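Side-chain contacts in sugar kinase, pfkB family (Thermotoga maritima, PDB 2AJR), which is a PfkB-family carbohydrate kinase that probably phosphorylates a sugar phosphate such as fructose 1-phosphate with ATP: residues L15-N20 against R138-T143; I81-L86 against I93-V98; S211-D216 against E228-K233. All blocks are in the same frame, centred on the assembly; numbering follows the deposited sequence.

Contact 1. Residues L15-N20 against R138-T143; sequences LTVTLN and RRYKMT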
loop_
_atom_site.group_PDB
_atom_site.type_symbol
_atom_site.label_atom_id
_atom_site.label_comp_id
_atom_site.label_asym_id
_atom_site.label_seq_id
_atom_site.Cartn_x
_atom_site.Cartn_y
_atom_site.Cartn_z
ATOM N N LEU A 15 -24.463 17.588 -2.007
ATOM C CA LEU A 15 -24.286 16.217 -1.519
ATOM C C LEU A 15 -23.381 15.452 -2.479
ATOM O O LEU A 15 -23.702 15.370 -3.666
ATOM C CB LEU A 15 -25.636 15.499 -1.443
ATOM C CG LEU A 15 -25.652 13.973 -1.221
ATOM C CD1 LEU A 15 -25.041 13.624 0.135
ATOM C CD2 LEU A 15 -27.055 13.392 -1.357
ATOM N N THR A 16 -22.279 14.887 -1.977
ATOM C CA THR A 16 -21.428 14.019 -2.787
ATOM C C THR A 16 -21.578 12.578 -2.297
ATOM O O THR A 16 -21.550 12.307 -1.089
ATOM C CB THR A 16 -19.928 14.423 -2.764
ATOM O OG1 THR A 16 -19.354 14.166 -1.472
ATOM C CG2 THR A 16 -19.757 15.882 -3.101
ATOM N N VAL A 17 -21.745 11.665 -3.255
ATOM C CA VAL A 17 -21.889 10.253 -2.976
ATOM C C VAL A 17 -20.669 9.542 -3.516
ATOM O O VAL A 17 -20.352 9.669 -4.686
ATOM C CB VAL A 17 -23.108 9.694 -3.686
ATOM C CG1 VAL A 17 -23.125 8.146 -3.606
ATOM C CG2 VAL A 17 -24.377 10.335 -3.113
ATOM N N THR A 18 -19.994 8.793 -2.659
ATOM C CA THR A 18 -18.807 8.022 -3.034
ATOM C C THR A 18 -19.005 6.632 -2.456
ATOM O O THR A 18 -18.650 6.366 -1.315
ATOM C CB THR A 18 -17.527 8.642 -2.429
ATOM O OG1 THR A 18 -17.451 10.027 -2.786
ATOM C CG2 THR A 18 -16.290 7.898 -2.893
ATOM N N LEU A 19 -19.607 5.744 -3.224
ATOM C CA LEU A 19 -19.941 4.441 -2.704
ATOM C C LEU A 19 -18.698 3.630 -2.402
ATOM O O LEU A 19 -18.743 2.729 -1.556
ATOM C CB LEU A 19 -20.874 3.701 -3.660
ATOM C CG LEU A 19 -22.254 4.351 -3.808
ATOM C CD1 LEU A 19 -23.227 3.392 -4.471
ATOM C CD2 LEU A 19 -22.807 4.815 -2.461
ATOM N N ASN A 20 -17.594 3.960 -3.072
ATOM C CA ASN A 20 -16.331 3.234 -2.922
ATOM C C ASN A 20 -15.151 4.179 -2.627
ATOM O O ASN A 20 -14.265 4.350 -3.450
ATOM C CB ASN A 20 -16.077 2.413 -4.187
ATOM C CG ASN A 20 -15.126 1.222 -3.954
ATOM O OD1 ASN A 20 -14.733 0.931 -2.825
ATOM N ND2 ASN A 20 -14.759 0.530 -5.044
ATOM N N ARG A 138 -31.787 4.935 2.773
ATOM C CA ARG A 138 -32.625 5.597 3.749
ATOM C C ARG A 138 -32.011 6.948 4.164
ATOM O O ARG A 138 -32.725 7.946 4.285
ATOM C CB ARG A 138 -32.795 4.648 4.936
ATOM C CG ARG A 138 -34.086 4.763 5.709
ATOM C CD ARG A 138 -34.017 5.863 6.735
ATOM N NE ARG A 138 -34.408 5.378 8.052
ATOM C CZ ARG A 138 -33.597 4.781 8.922
ATOM N NH1 ARG A 138 -32.316 4.559 8.653
ATOM N NH2 ARG A 138 -34.076 4.388 10.079
ATOM N N ARG A 139 -30.696 6.988 4.359
ATOM C CA ARG A 139 -29.996 8.244 4.676
ATOM C C ARG A 139 -29.900 9.165 3.478
ATOM O O ARG A 139 -29.931 10.391 3.620
ATOM C CB ARG A 139 -28.570 7.977 5.115
ATOM C CG ARG A 139 -28.422 7.416 6.469
ATOM C CD ARG A 139 -26.989 7.610 6.925
ATOM N NE ARG A 139 -26.800 7.094 8.270
ATOM C CZ ARG A 139 -25.632 6.764 8.798
ATOM N NH1 ARG A 139 -24.506 6.898 8.112
ATOM N NH2 ARG A 139 -25.594 6.288 10.027
ATOM N N TYR A 140 -29.709 8.567 2.308
ATOM C CA TYR A 140 -29.637 9.323 1.060
ATOM C C TYR A 140 -30.926 10.137 0.864
ATOM O O TYR A 140 -30.863 11.340 0.612
ATOM C CB TYR A 140 -29.390 8.380 -0.129
ATOM C CG TYR A 140 -29.343 9.065 -1.478
ATOM C CD1 TYR A 140 -28.232 9.795 -1.878
ATOM C CD2 TYR A 140 -30.419 8.983 -2.357
ATOM C CE1 TYR A 140 -28.192 10.431 -3.125
ATOM C CE2 TYR A 140 -30.389 9.611 -3.599
ATOM C CZ TYR A 140 -29.275 10.328 -3.983
ATOM O OH TYR A 140 -29.270 10.940 -5.223
ATOM N N LYS A 141 -32.076 9.479 1.005
ATOM C CA LYS A 141 -33.380 10.153 0.874
ATOM C C LYS A 141 -33.483 11.329 1.822
ATOM O O LYS A 141 -33.935 12.392 1.442
ATOM C CB LYS A 141 -34.546 9.182 1.135
ATOM C CG LYS A 141 -34.727 8.151 0.038
ATOM C CD LYS A 141 -35.612 6.982 0.462
ATOM C CE LYS A 141 -35.611 5.861 -0.592
ATOM N NZ LYS A 141 -35.959 4.527 -0.009
HETATM N N MSE A 142 -33.042 11.141 3.055
HETATM C CA MSE A 142 -33.180 12.185 4.041
HETATM C C MSE A 142 -32.346 13.397 3.671
HETATM O O MSE A 142 -32.822 14.518 3.737
HETATM C CB MSE A 142 -32.845 11.656 5.426
HETATM C CG MSE A 142 -33.924 10.703 5.924
HETATM SE SE MSE A 142 -33.532 9.732 7.597
HETATM C CE MSE A 142 -35.345 8.933 7.870
ATOM N N THR A 143 -31.126 13.175 3.220
ATOM C CA THR A 143 -30.240 14.274 2.898
ATOM C C THR A 143 -30.708 15.112 1.686
ATOM O O THR A 143 -30.376 16.296 1.579
ATOM C CB THR A 143 -28.840 13.729 2.657
ATOM O OG1 THR A 143 -28.515 12.799 3.702
ATOM C CG2 THR A 143 -27.820 14.853 2.629
#
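L15 and V17 pack against Y140 and T143 in a buried, wholly apolar helix-on-sheet contact of the ribokinase-like alpha/beta fold. Strand 14-18 lies in the interior of the large sheet, between strands 68-75 and 149-153, and helix 130-144 covers one side of it. The short axes of strand 15-18 and helix 138-143 run nearly antiparallel, at 162° and 10.7 Å at their closest. Alternate strand residues face the helix, so L15 and V17 share the work. One ring carbon of the tyrosine meets both: Y140 CE1 lies 3.6 Å from L15 CD2, and the same carbon is 3.8 Å from V17 CG2. The phenol ring comes obliquely to the two methyls. With CG anti to the backbone N (chi1 178°), the ring swings toward the strand, and its hydroxyl hydrogen-bonds L168 O on helix 164-174, which fixes the polar end beyond the apolar patch. The other branch of L15 turns to the threonine, CD1 standing 3.9 Å from T143 CG2. That methyl faces the strand while T143 OG1 turns back to its own helix and hydrogen-bonds R139 O at 2.8 Å, from the face of the carbonyl plane opposite T143 N.

Contact 2. Residues I81-L86 against I93-V98; sequences ILVEEL and ITTNFV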
loop_
_atom_site.group_PDB
_atom_site.type_symbol
_atom_site.label_atom_id
_atom_site.label_comp_id
_atom_site.label_asym_id
_atom_site.label_seq_id
_atom_site.Cartn_x
_atom_site.Cartn_y
_atom_site.Cartn_z
ATOM N N ILE A 81 -9.285 6.309 9.524
ATOM C CA ILE A 81 -8.325 7.265 9.036
ATOM C C ILE A 81 -8.990 8.196 8.029
ATOM O O ILE A 81 -8.828 9.409 8.104
ATOM C CB ILE A 81 -7.126 6.578 8.362
ATOM C CG1 ILE A 81 -6.352 5.729 9.367
ATOM C CG2 ILE A 81 -6.186 7.623 7.734
ATOM C CD1 ILE A 81 -5.359 4.781 8.677
ATOM N N LEU A 82 -9.744 7.636 7.088
ATOM C CA LEU A 82 -10.365 8.461 6.033
ATOM C C LEU A 82 -11.242 9.549 6.632
ATOM O O LEU A 82 -11.108 10.718 6.272
ATOM C CB LEU A 82 -11.194 7.602 5.064
ATOM C CG LEU A 82 -11.682 8.253 3.770
ATOM C CD1 LEU A 82 -11.426 7.335 2.566
ATOM C CD2 LEU A 82 -13.143 8.626 3.837
ATOM N N VAL A 83 -12.117 9.176 7.564
ATOM C CA VAL A 83 -13.106 10.108 8.080
ATOM C C VAL A 83 -12.403 11.204 8.854
ATOM O O VAL A 83 -12.760 12.383 8.740
ATOM C CB VAL A 83 -14.188 9.397 8.958
ATOM C CG1 VAL A 83 -15.086 10.406 9.660
ATOM C CG2 VAL A 83 -15.024 8.461 8.103
ATOM N N GLU A 84 -11.393 10.825 9.627
ATOM C CA GLU A 84 -10.724 11.781 10.488
ATOM C C GLU A 84 -9.894 12.737 9.667
ATOM O O GLU A 84 -9.950 13.940 9.871
ATOM C CB GLU A 84 -9.868 11.073 11.528
ATOM C CG GLU A 84 -10.716 10.545 12.655
ATOM C CD GLU A 84 -9.927 9.984 13.818
ATOM O OE1 GLU A 84 -8.669 10.127 13.842
ATOM O OE2 GLU A 84 -10.592 9.399 14.714
ATOM N N GLU A 85 -9.143 12.200 8.716
ATOM C CA GLU A 85 -8.370 13.036 7.815
ATOM C C GLU A 85 -9.287 13.974 7.073
ATOM O O GLU A 85 -8.986 15.147 6.937
ATOM C CB GLU A 85 -7.544 12.189 6.835
ATOM C CG GLU A 85 -6.315 11.536 7.483
ATOM C CD GLU A 85 -5.438 12.547 8.200
ATOM O OE1 GLU A 85 -5.162 13.614 7.606
ATOM O OE2 GLU A 85 -5.051 12.301 9.365
ATOM N N LEU A 86 -10.431 13.466 6.640
ATOM C CA LEU A 86 -11.349 14.256 5.842
ATOM C C LEU A 86 -11.870 15.420 6.637
ATOM O O LEU A 86 -11.985 16.520 6.130
ATOM C CB LEU A 86 -12.513 13.382 5.357
ATOM C CG LEU A 86 -13.499 13.952 4.345
ATOM C CD1 LEU A 86 -12.806 14.517 3.095
ATOM C CD2 LEU A 86 -14.499 12.883 3.979
ATOM N N ILE A 93 -16.920 20.468 5.088
ATOM C CA ILE A 93 -17.354 19.123 4.729
ATOM C C ILE A 93 -17.974 18.477 5.945
ATOM O O ILE A 93 -17.341 18.428 6.986
ATOM C CB ILE A 93 -16.184 18.251 4.275
ATOM C CG1 ILE A 93 -15.399 18.947 3.168
ATOM C CG2 ILE A 93 -16.680 16.892 3.756
ATOM C CD1 ILE A 93 -14.142 18.226 2.797
ATOM N N THR A 94 -19.217 18.019 5.816
ATOM C CA THR A 94 -19.864 17.165 6.810
ATOM C C THR A 94 -19.877 15.746 6.262
ATOM O O THR A 94 -20.194 15.529 5.096
ATOM C CB THR A 94 -21.331 17.580 7.088
ATOM O OG1 THR A 94 -21.390 18.971 7.401
ATOM C CG2 THR A 94 -21.933 16.774 8.274
ATOM N N THR A 95 -19.529 14.776 7.098
ATOM C CA THR A 95 -19.537 13.389 6.682
ATOM C C THR A 95 -20.832 12.735 7.141
ATOM O O THR A 95 -21.381 13.096 8.184
ATOM C CB THR A 95 -18.336 12.642 7.254
ATOM O OG1 THR A 95 -18.464 12.536 8.673
ATOM C CG2 THR A 95 -17.022 13.376 6.881
ATOM N N ASN A 96 -21.325 11.791 6.347
ATOM C CA ASN A 96 -22.514 11.028 6.710
ATOM C C ASN A 96 -22.444 9.636 6.069
ATOM O O ASN A 96 -23.221 9.296 5.176
ATOM C CB ASN A 96 -23.762 11.794 6.269
ATOM C CG ASN A 96 -25.043 11.128 6.714
ATOM O OD1 ASN A 96 -25.097 10.486 7.767
ATOM N ND2 ASN A 96 -26.081 11.258 5.903
ATOM N N PHE A 97 -21.474 8.861 6.510
ATOM C CA PHE A 97 -21.132 7.600 5.881
ATOM C C PHE A 97 -21.759 6.439 6.630
ATOM O O PHE A 97 -21.757 6.432 7.843
ATOM C CB PHE A 97 -19.617 7.390 5.935
ATOM C CG PHE A 97 -18.843 8.300 5.051
ATOM C CD1 PHE A 97 -18.912 8.166 3.679
ATOM C CD2 PHE A 97 -18.014 9.262 5.579
ATOM C CE1 PHE A 97 -18.197 9.008 2.842
ATOM C CE2 PHE A 97 -17.285 10.103 4.747
ATOM C CZ PHE A 97 -17.382 9.971 3.373
ATOM N N VAL A 98 -22.230 5.427 5.921
ATOM C CA VAL A 98 -22.643 4.194 6.569
ATOM C C VAL A 98 -21.396 3.353 6.819
ATOM O O VAL A 98 -20.629 3.069 5.886
ATOM C CB VAL A 98 -23.611 3.414 5.690
ATOM C CG1 VAL A 98 -23.761 1.982 6.191
ATOM C CG2 VAL A 98 -24.929 4.138 5.642
#
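V83 and L86, with a lesser share from L82, meet I93, T95 and F97 through side chains alone; no hydrogen bond crosses between helix 81-86 and strand 93-98. The contacts with the aromatic ring come first. F97 receives three aliphatic residues: L86 CD2 sits at the ring edge, near its plane, 4.0 Å from F97 CE2. V83 CG2 approaches obliquely, 4.0 Å from F97 CD2, and L82 CD2 makes a looser touch on F97 CZ at 4.5 Å. The phenylalanine takes chi1 -70°, CG lying beside its backbone N, and from there the ring reaches across to the helix.

The helix and strand are the last two elements of a beta-alpha-beta unit, strand 68-75, helix 76-89, strand 93-100, in which the crossover helix packs back on the outermost strand that it leads into. Their short axes accordingly run almost antiparallel, at 161°. Helix 53-63 flanks the interface and continues its apolar layer: I55 touches L82, L86 and F97.

Purely aliphatic contacts make up the second group. L86 divides its two methyls: CD1 meets I93 CD1 at 4.0 Å, the two side chains crossing at about a right angle, while CD2, besides its place at the phenyl edge, lies 3.9 Å from T95 CG2. Its CG is anti to the backbone N (chi1 -172°), which carries this fork out to the strand.

T95 supplies the mixed contact, its hydroxyl OG1 lying 4.1 Å from V83 CG1.

Contact 3. Residues S211-D216 against E228-K233; sequences SFLGVD and EKLAEK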
loop_
_atom_site.group_PDB
_atom_site.type_symbol
_atom_site.label_atom_id
_atom_site.label_comp_id
_atom_site.label_asym_id
_atom_site.label_seq_id
_atom_site.Cartn_x
_atom_site.Cartn_y
_atom_site.Cartn_z
ATOM N N SER A 211 -18.325 -1.195 -26.112
ATOM C CA SER A 211 -19.215 -0.235 -26.763
ATOM C C SER A 211 -20.122 0.399 -25.704
ATOM O O SER A 211 -20.419 -0.204 -24.675
ATOM C CB SER A 211 -20.050 -0.890 -27.876
ATOM O OG SER A 211 -21.161 -1.618 -27.373
ATOM N N PHE A 212 -20.553 1.621 -25.960
ATOM C CA PHE A 212 -21.323 2.366 -24.989
ATOM C C PHE A 212 -22.506 3.021 -25.698
ATOM O O PHE A 212 -22.318 3.765 -26.657
ATOM C CB PHE A 212 -20.409 3.394 -24.315
ATOM C CG PHE A 212 -21.079 4.233 -23.260
ATOM C CD1 PHE A 212 -22.141 3.751 -22.511
ATOM C CD2 PHE A 212 -20.612 5.511 -22.991
ATOM C CE1 PHE A 212 -22.741 4.546 -21.546
ATOM C CE2 PHE A 212 -21.208 6.309 -22.014
ATOM C CZ PHE A 212 -22.267 5.832 -21.302
ATOM N N LEU A 213 -23.717 2.707 -25.243
ATOM C CA LEU A 213 -24.958 3.158 -25.890
ATOM C C LEU A 213 -24.971 2.921 -27.410
ATOM O O LEU A 213 -25.445 3.761 -28.183
ATOM C CB LEU A 213 -25.207 4.641 -25.588
ATOM C CG LEU A 213 -25.336 5.072 -24.132
ATOM C CD1 LEU A 213 -25.456 6.582 -24.081
ATOM C CD2 LEU A 213 -26.531 4.410 -23.461
ATOM N N GLY A 214 -24.429 1.784 -27.831
ATOM C CA GLY A 214 -24.378 1.422 -29.240
ATOM C C GLY A 214 -23.217 2.006 -30.026
ATOM O O GLY A 214 -23.106 1.739 -31.220
ATOM N N VAL A 215 -22.358 2.791 -29.372
ATOM C CA VAL A 215 -21.239 3.469 -30.031
ATOM C C VAL A 215 -19.933 2.792 -29.664
ATOM O O VAL A 215 -19.623 2.624 -28.484
ATOM C CB VAL A 215 -21.117 4.976 -29.617
ATOM C CG1 VAL A 215 -20.010 5.669 -30.412
ATOM C CG2 VAL A 215 -22.425 5.717 -29.809
ATOM N N ASP A 216 -19.180 2.413 -30.683
ATOM C CA ASP A 216 -17.820 1.913 -30.544
ATOM C C ASP A 216 -16.890 3.114 -30.747
ATOM O O ASP A 216 -16.808 3.688 -31.837
ATOM C CB ASP A 216 -17.567 0.826 -31.600
ATOM C CG ASP A 216 -16.210 0.155 -31.462
ATOM O OD1 ASP A 216 -15.781 -0.098 -30.320
ATOM O OD2 ASP A 216 -15.584 -0.139 -32.510
ATOM N N GLU A 228 -23.899 13.409 -28.062
ATOM C CA GLU A 228 -25.244 13.794 -28.528
ATOM C C GLU A 228 -26.357 12.902 -27.963
ATOM O O GLU A 228 -27.405 13.420 -27.555
ATOM C CB GLU A 228 -25.303 13.820 -30.057
ATOM C CG GLU A 228 -24.498 14.948 -30.689
ATOM C CD GLU A 228 -24.609 14.998 -32.225
ATOM O OE1 GLU A 228 -24.499 13.944 -32.899
ATOM O OE2 GLU A 228 -24.789 16.115 -32.764
ATOM N N LYS A 229 -26.119 11.581 -27.928
ATOM C CA LYS A 229 -27.055 10.608 -27.321
ATOM C C LYS A 229 -27.309 10.886 -25.842
ATOM O O LYS A 229 -28.443 10.817 -25.363
ATOM C CB LYS A 229 -26.520 9.176 -27.440
ATOM C CG LYS A 229 -26.399 8.653 -28.844
ATOM C CD LYS A 229 -26.659 7.156 -28.912
ATOM C CE LYS A 229 -26.839 6.668 -30.354
ATOM N NZ LYS A 229 -27.788 5.527 -30.396
ATOM N N LEU A 230 -26.235 11.169 -25.116
ATOM C CA LEU A 230 -26.344 11.526 -23.713
ATOM C C LEU A 230 -27.067 12.847 -23.552
ATOM O O LEU A 230 -27.783 13.037 -22.593
ATOM C CB LEU A 230 -24.964 11.621 -23.074
ATOM C CG LEU A 230 -24.163 10.320 -23.008
ATOM C CD1 LEU A 230 -22.717 10.630 -22.664
ATOM C CD2 LEU A 230 -24.773 9.326 -21.995
ATOM N N ALA A 231 -26.878 13.759 -24.498
ATOM C CA ALA A 231 -27.491 15.083 -24.445
ATOM C C ALA A 231 -28.971 15.065 -24.827
ATOM O O ALA A 231 -29.679 16.063 -24.628
ATOM C CB ALA A 231 -26.730 16.029 -25.341
ATOM N N GLU A 232 -29.438 13.951 -25.393
ATOM C CA GLU A 232 -30.875 13.762 -25.617
ATOM C C GLU A 232 -31.646 13.687 -24.287
ATOM O O GLU A 232 -32.736 14.242 -24.154
ATOM C CB GLU A 232 -31.143 12.497 -26.436
ATOM C CG GLU A 232 -30.876 12.660 -27.936
ATOM C CD GLU A 232 -30.742 11.326 -28.689
ATOM O OE1 GLU A 232 -31.100 10.260 -28.127
ATOM O OE2 GLU A 232 -30.273 11.345 -29.852
ATOM N N LYS A 233 -31.069 13.011 -23.301
ATOM C CA LYS A 233 -31.760 12.756 -22.049
ATOM C C LYS A 233 -31.213 13.620 -20.889
ATOM O O LYS A 233 -31.921 13.869 -19.916
ATOM C CB LYS A 233 -31.672 11.252 -21.741
ATOM C CG LYS A 233 -32.254 10.342 -22.856
ATOM C CD LYS A 233 -31.718 8.902 -22.774
#
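A tight type I' beta turn, F212 to V215, packs here on the C-terminal part of helix 220-233, the helix that follows it in the chain. L213 is the main side chain on the turn. Its CD1 presses on L230 CD2 at 3.5 Å, and the two leucines cross at about a right angle. Both have CG beside the backbone N and anti to the carbonyl carbon; for L230, chi1 -65° brings its end nearer the turn than its CB direction alone would suggest.

F212 adds to this pair. Its CZ is 4.4 Å from L230 CD2, a loose and oblique approach, while L213 CD1 lies 4.2 Å above one face of its ring, offset toward the rim. The same leucine methyl therefore touches both the aromatic ring and the helix. P185, L188 and E189 of helix 185-193 also touch F212, and L226, one turn before L230, meets both F212 and L213.

K229 takes the more exposed side. Its chain bends at chi2 and chi4 and runs toward the turn, where the ammonium NZ is 3.7 Å from L213 O, with CD at the same distance. That is too long for a hydrogen bond, so the lysine mostly lays its aliphatic part along the carbonyl, with perhaps a weak electrostatic attraction.

The turn itself is closed by two backbone hydrogen bonds, F212 N to V215 O and V215 N to F212 O, each 2.9 Å. L213 and G214 both have positive phi, 49° and 84°, and at G214 (i+2) a CB would jam against the carbonyl O of L213. Two central left-handed residues closed by a reciprocal pair of bonds are typical of a type I' turn, though no regular strands flank it here.

How the contacts relate
Starting from the N terminus, strand 14-18 waits through more than a hundred residues until helix 130-144 closes contact 1 over it. Within that long excursion the chain makes the crossover of contact 2, a short closure between helix 76-89 and the edge strand 93-100. The two therefore nest, and they also touch: R139 of contact 1 reaches F97 O of contact 2 through NH1, in a weak hydrogen bond. Together they tie helices to the same large sheet, with centres 13 Å apart. Contact 3 comes later, in series, as a local closure that ties the turn after strand 200-201 to helix 220-233, about 35 Å from contact 2 between centres, across the chain's centre.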